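Long-range contact in exoglucanase A (Cellulomonas fimi, PDB 7CBD), which hydrolyses the 1,4-beta-glucosidic linkages of cellulose with inversion of anomeric configuration, through the glycoside hydrolase family 6 catalytic domain described here: residues A[51-56]-A[364-369]. Residues are numbered along the deposited sequence; the frame is centred on the assembly and turned at random.
Sequences AVWMDR and IKPPGE
Ala51 and Ile364 bring the backbones closest, their CA atoms 4.7 Å apart; 51-56 runs on as strand 52-54, while 364-369 is irregular, with a type II turn from Pro366 to Glu369. No backbone hydrogen bond joins them, though Ala51 is backbone hydrogen-bonded to Trp363, just before the loop. Instead, Trp53 NE1 donates to Ile364 O (2.8 Å, N-H...O angle 162°). The oxygen lies near the indole plane, the donor well above the carbonyl plane. The CB of Trp53 points toward the loop, and chi1 of -72° sets CG anti to the carbonyl carbon. Ile364 CG2 meets Trp53 CZ2, at 3.9 Å, and Ala51 CB, and Pro366 CD lies obliquely 3.6 Å from Trp53 NE1, so CG2 and CD pack against the indole near the hydrogen bond. Lys365 NZ, at most in weak cation-pi attraction to the six-membered ring, is hydrogen-bonded to Ser370 O and makes a long, weak ion pair with Asp371, a predicted active-site residue. The contact joins strand 52-54 to the loop after strand 358-362, beside the predicted active site of the family 6 distorted barrel; Val92 of the parallel strand 87-93 touches Ala51, Trp53 and Ile364, and Trp21 of helix 19-30 packs on Pro366.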
loop_
_atom_site.group_PDB
_atom_site.type_symbol
_atom_site.label_atom_id
_atom_site.label_comp_id
_atom_site.label_asym_id
_atom_site.label_seq_id
_atom_site.Cartn_x
_atom_site.Cartn_y
_atom_site.Cartn_z
ATOM N N ALA A 51 4.670 6.822 -3.813
ATOM C CA ALA A 51 5.101 5.964 -4.904
ATOM C C ALA A 51 4.389 6.328 -6.199
ATOM O O ALA A 51 3.235 6.768 -6.203
ATOM C CB ALA A 51 4.834 4.498 -4.578
ATOM N N VAL A 52 5.093 6.117 -7.306
ATOM C CA VAL A 52 4.523 6.249 -8.639
ATOM C C VAL A 52 4.058 4.873 -9.094
ATOM O O VAL A 52 4.841 3.914 -9.104
ATOM C CB VAL A 52 5.551 6.841 -9.616
ATOM C CG1 VAL A 52 5.019 6.779 -11.041
ATOM C CG2 VAL A 52 5.888 8.268 -9.205
ATOM N N TRP A 53 2.785 4.770 -9.472
ATOM C CA TRP A 53 2.175 3.493 -9.834
ATOM C C TRP A 53 2.191 3.321 -11.346
ATOM O O TRP A 53 1.617 4.138 -12.075
ATOM C CB TRP A 53 0.727 3.427 -9.348
ATOM C CG TRP A 53 0.589 3.279 -7.867
ATOM C CD1 TRP A 53 1.002 4.167 -6.904
ATOM C CD2 TRP A 53 -0.002 2.173 -7.170
ATOM N NE1 TRP A 53 0.693 3.677 -5.651
ATOM C CE2 TRP A 53 0.080 2.458 -5.789
ATOM C CE3 TRP A 53 -0.596 0.975 -7.576
ATOM C CZ2 TRP A 53 -0.397 1.577 -4.819
ATOM C CZ3 TRP A 53 -1.073 0.110 -6.607
ATOM C CH2 TRP A 53 -0.975 0.416 -5.248
ATOM N N MET A 54 2.814 2.240 -11.817
ATOM C CA MET A 54 2.644 1.814 -13.205
ATOM C C MET A 54 1.461 0.846 -13.243
ATOM O O MET A 54 1.603 -0.372 -13.330
ATOM C CB MET A 54 3.932 1.197 -13.738
ATOM C CG MET A 54 5.064 2.218 -13.899
ATOM S SD MET A 54 4.764 3.439 -15.202
ATOM C CE MET A 54 4.586 4.960 -14.272
ATOM N N ASP A 55 0.259 1.416 -13.123
ATOM C CA ASP A 55 -0.949 0.609 -12.956
ATOM C C ASP A 55 -1.573 0.166 -14.271
ATOM O O ASP A 55 -2.624 -0.483 -14.255
ATOM C CB ASP A 55 -1.986 1.304 -12.056
ATOM C CG ASP A 55 -2.410 2.672 -12.566
ATOM O OD1 ASP A 55 -1.811 3.179 -13.531
ATOM O OD2 ASP A 55 -3.360 3.250 -11.989
ATOM N N ARG A 56 -0.948 0.492 -15.396
ATOM C CA ARG A 56 -1.364 0.033 -16.711
ATOM C C ARG A 56 -0.220 0.340 -17.663
ATOM O O ARG A 56 0.639 1.179 -17.371
ATOM C CB ARG A 56 -2.658 0.711 -17.177
ATOM C CG ARG A 56 -2.699 2.197 -16.924
ATOM C CD ARG A 56 -4.021 2.805 -17.389
ATOM N NE ARG A 56 -4.302 4.103 -16.782
ATOM C CZ ARG A 56 -5.163 4.994 -17.267
ATOM N NH1 ARG A 56 -5.351 6.141 -16.629
ATOM N NH2 ARG A 56 -5.834 4.746 -18.386
ATOM N N ILE A 364 2.939 4.257 -0.179
ATOM C CA ILE A 364 2.860 3.613 -1.483
ATOM C C ILE A 364 1.613 4.084 -2.223
ATOM O O ILE A 364 1.699 4.695 -3.291
ATOM C CB ILE A 364 2.955 2.079 -1.370
ATOM C CG1 ILE A 364 4.248 1.652 -0.661
ATOM C CG2 ILE A 364 2.893 1.459 -2.749
ATOM C CD1 ILE A 364 5.537 2.150 -1.315
ATOM N N LYS A 365 0.438 3.854 -1.650
ATOM C CA LYS A 365 -0.764 4.491 -2.181
ATOM C C LYS A 365 -0.673 5.996 -1.934
ATOM O O LYS A 365 -0.349 6.412 -0.818
ATOM C CB LYS A 365 -1.987 3.941 -1.462
ATOM C CG LYS A 365 -3.297 4.547 -1.925
ATOM C CD LYS A 365 -3.679 4.055 -3.313
ATOM C CE LYS A 365 -5.032 4.621 -3.733
ATOM N NZ LYS A 365 -5.544 4.018 -4.996
ATOM N N PRO A 366 -0.942 6.843 -2.929
ATOM C CA PRO A 366 -0.895 8.301 -2.691
ATOM C C PRO A 366 -2.196 8.787 -2.079
ATOM O O PRO A 366 -3.271 8.610 -2.679
ATOM C CB PRO A 366 -0.696 8.886 -4.100
ATOM C CG PRO A 366 -0.264 7.698 -4.974
ATOM C CD PRO A 366 -1.024 6.539 -4.367
ATOM N N PRO A 367 -2.151 9.390 -0.890
ATOM C CA PRO A 367 -3.390 9.875 -0.272
ATOM C C PRO A 367 -4.154 10.801 -1.202
ATOM O O PRO A 367 -3.581 11.691 -1.837
ATOM C CB PRO A 367 -2.896 10.614 0.979
ATOM C CG PRO A 367 -1.608 9.922 1.322
ATOM C CD PRO A 367 -0.982 9.563 -0.002
ATOM N N GLY A 368 -5.468 10.580 -1.282
ATOM C CA GLY A 368 -6.335 11.347 -2.145
ATOM C C GLY A 368 -6.765 10.626 -3.404
ATOM O O GLY A 368 -7.788 10.995 -3.995
ATOM N N GLU A 369 -6.022 9.603 -3.830
ATOM C CA GLU A 369 -6.412 8.830 -5.000
ATOM C C GLU A 369 -7.418 7.755 -4.603
ATOM O O GLU A 369 -7.209 7.020 -3.632
ATOM C CB GLU A 369 -5.177 8.203 -5.645
ATOM C CG GLU A 369 -4.282 9.258 -6.279
ATOM C CD GLU A 369 -3.090 8.706 -7.031
ATOM O OE1 GLU A 369 -2.948 7.473 -7.157
ATOM O OE2 GLU A 369 -2.296 9.535 -7.507
#